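Local coordinates for haloacid dehalogenase-like hydrolase (Bacteroides thetaiotaomicron, PDB 2RBK), which is probably a magnesium-dependent phosphatase of the haloacid dehalogenase superfamily, and holds a vanadium oxide ligand beside the metal in its active site, at residues Ile224-Gly229 against Ala239-Ala244. Numbering follows the deposited sequence.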
loop_
_atom_site.group_PDB
_atom_site.type_symbol
_atom_site.label_atom_id
_atom_site.label_comp_id
_atom_site.label_asym_id
_atom_site.label_seq_id
_atom_site.Cartn_x
_atom_site.Cartn_y
_atom_site.Cartn_z
ATOM N N ILE A 224 -17.938 2.124 -2.031
ATOM C CA ILE A 224 -17.670 2.684 -3.351
ATOM C C ILE A 224 -16.181 2.555 -3.586
ATOM O O ILE A 224 -15.402 3.122 -2.793
ATOM C CB ILE A 224 -18.149 4.110 -3.493
ATOM C CG1 ILE A 224 -19.666 4.236 -3.254
ATOM C CG2 ILE A 224 -17.735 4.661 -4.866
ATOM C CD1 ILE A 224 -20.155 5.651 -3.080
ATOM N N GLY A 225 -15.784 1.884 -4.639
ATOM C CA GLY A 225 -14.379 1.779 -5.043
ATOM C C GLY A 225 -14.122 2.570 -6.326
ATOM O O GLY A 225 -14.909 2.422 -7.289
ATOM N N VAL A 226 -13.104 3.376 -6.321
ATOM C CA VAL A 226 -12.718 4.194 -7.437
ATOM C C VAL A 226 -11.350 3.754 -7.970
ATOM O O VAL A 226 -10.367 3.773 -7.236
ATOM C CB VAL A 226 -12.636 5.691 -7.010
ATOM C CG1 VAL A 226 -12.092 6.529 -8.164
ATOM C CG2 VAL A 226 -13.977 6.160 -6.525
ATOM N N ALA A 227 -11.303 3.411 -9.260
ATOM C CA ALA A 227 -10.035 3.079 -9.937
ATOM C C ALA A 227 -9.543 4.250 -10.723
ATOM O O ALA A 227 -10.290 4.955 -11.391
ATOM C CB ALA A 227 -10.219 1.901 -10.906
ATOM N N MET A 228 -8.231 4.471 -10.673
ATOM C CA MET A 228 -7.597 5.503 -11.460
ATOM C C MET A 228 -7.667 5.158 -12.936
ATOM O O MET A 228 -7.644 4.007 -13.340
ATOM C CB MET A 228 -6.139 5.692 -10.999
ATOM C CG MET A 228 -5.961 6.044 -9.549
ATOM S SD MET A 228 -7.010 7.390 -8.955
ATOM C CE MET A 228 -6.254 8.779 -9.741
ATOM N N GLY A 229 -7.684 6.189 -13.798
ATOM C CA GLY A 229 -7.911 5.988 -15.211
ATOM C C GLY A 229 -6.873 5.122 -15.898
ATOM O O GLY A 229 -7.172 4.503 -16.918
ATOM N N ALA A 239 -13.477 -2.005 -9.339
ATOM C CA ALA A 239 -14.049 -0.735 -8.897
ATOM C C ALA A 239 -15.493 -0.589 -9.363
ATOM O O ALA A 239 -15.985 -1.193 -10.280
ATOM C CB ALA A 239 -13.171 0.393 -9.386
ATOM N N ASP A 240 -16.201 0.321 -8.657
ATOM C CA ASP A 240 -17.532 0.760 -9.069
ATOM C C ASP A 240 -17.479 1.898 -10.059
ATOM O O ASP A 240 -18.447 2.077 -10.813
ATOM C CB ASP A 240 -18.323 1.172 -7.830
ATOM C CG ASP A 240 -18.396 0.092 -6.813
ATOM O OD1 ASP A 240 -18.935 -0.996 -7.166
ATOM O OD2 ASP A 240 -17.852 0.234 -5.712
ATOM N N TYR A 241 -16.417 2.664 -10.081
ATOM C CA TYR A 241 -16.283 3.868 -10.842
ATOM C C TYR A 241 -14.836 3.997 -11.327
ATOM O O TYR A 241 -13.958 3.821 -10.468
ATOM C CB TYR A 241 -16.705 5.081 -10.018
ATOM C CG TYR A 241 -16.680 6.410 -10.693
ATOM C CD1 TYR A 241 -17.742 6.811 -11.485
ATOM C CD2 TYR A 241 -15.628 7.265 -10.561
ATOM C CE1 TYR A 241 -17.683 8.031 -12.084
ATOM C CE2 TYR A 241 -15.562 8.530 -11.145
ATOM C CZ TYR A 241 -16.612 8.889 -11.927
ATOM O OH TYR A 241 -16.611 10.130 -12.534
ATOM N N VAL A 242 -14.632 4.334 -12.566
ATOM C CA VAL A 242 -13.281 4.587 -13.091
ATOM C C VAL A 242 -13.173 6.078 -13.339
ATOM O O VAL A 242 -13.946 6.636 -14.150
ATOM C CB VAL A 242 -13.008 3.774 -14.355
ATOM C CG1 VAL A 242 -11.608 4.077 -14.884
ATOM C CG2 VAL A 242 -13.203 2.284 -14.139
ATOM N N THR A 243 -12.252 6.742 -12.642
ATOM C CA THR A 243 -12.033 8.143 -12.851
ATOM C C THR A 243 -11.000 8.423 -13.933
ATOM O O THR A 243 -10.494 7.484 -14.562
ATOM C CB THR A 243 -11.725 8.789 -11.470
ATOM O OG1 THR A 243 -11.894 10.196 -11.602
ATOM C CG2 THR A 243 -10.367 8.418 -10.900
ATOM N N ALA A 244 -10.691 9.704 -14.130
ATOM C CA ALA A 244 -9.681 10.110 -15.073
ATOM C C ALA A 244 -8.306 9.623 -14.619
ATOM O O ALA A 244 -8.108 9.267 -13.433
ATOM C CB ALA A 244 -9.683 11.618 -15.183
#
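With chi1 at -56°, CG of Asp240 stands beside its own backbone N and anti to the carbonyl carbon, which swings the carboxylate to Gly225: OD2 takes the amide of Gly225 on its anti side, N to OD2 2.9 Å. Val226 has CG1 anti to the backbone N (chi1 174°) and presents that methyl to CG2 of Thr243 at 3.7 Å and, more loosely, to the edge of the Tyr241 ring, CG1 to CD2 4.3 Å. The carbonyl oxygen of Gly225 is gripped twice. Asp240 N reaches it at 2.8 Å from a position tilted off the carbonyl plane, while Tyr241 N, at a longer 3.2 Å, lies nearly in line with C=O. Farther on, two straighter bonds, Ala227 N to Tyr241 O (162° at the hydrogen) and Thr243 N to Ala227 O, both 2.9 Å, set the parallel register that pairs Val226 with Tyr241 and Ala227 with Val242. On the face of Ala227, its CB meets CB of Ala239 at 3.6 Å. Past the strands, the Met228 and Thr243 side chains lie side by side, SD 4.0 Å from CG2, and Met228 also packs against Asp211, a magnesium ligand. Asp240 belongs to a second magnesium site seen for this protein, with no ion bound there here. The two strands belong to a beta-alpha-beta unit, in which helix 233-238 links 224-227 to 241-242, an edge strand of the HAD core sheet. Strand 206-210 hydrogen-bonds to the other edge of 224-227, and helix 250-258 covers the face of Val226 and Tyr241, with His257 stacked on the tyrosine ring.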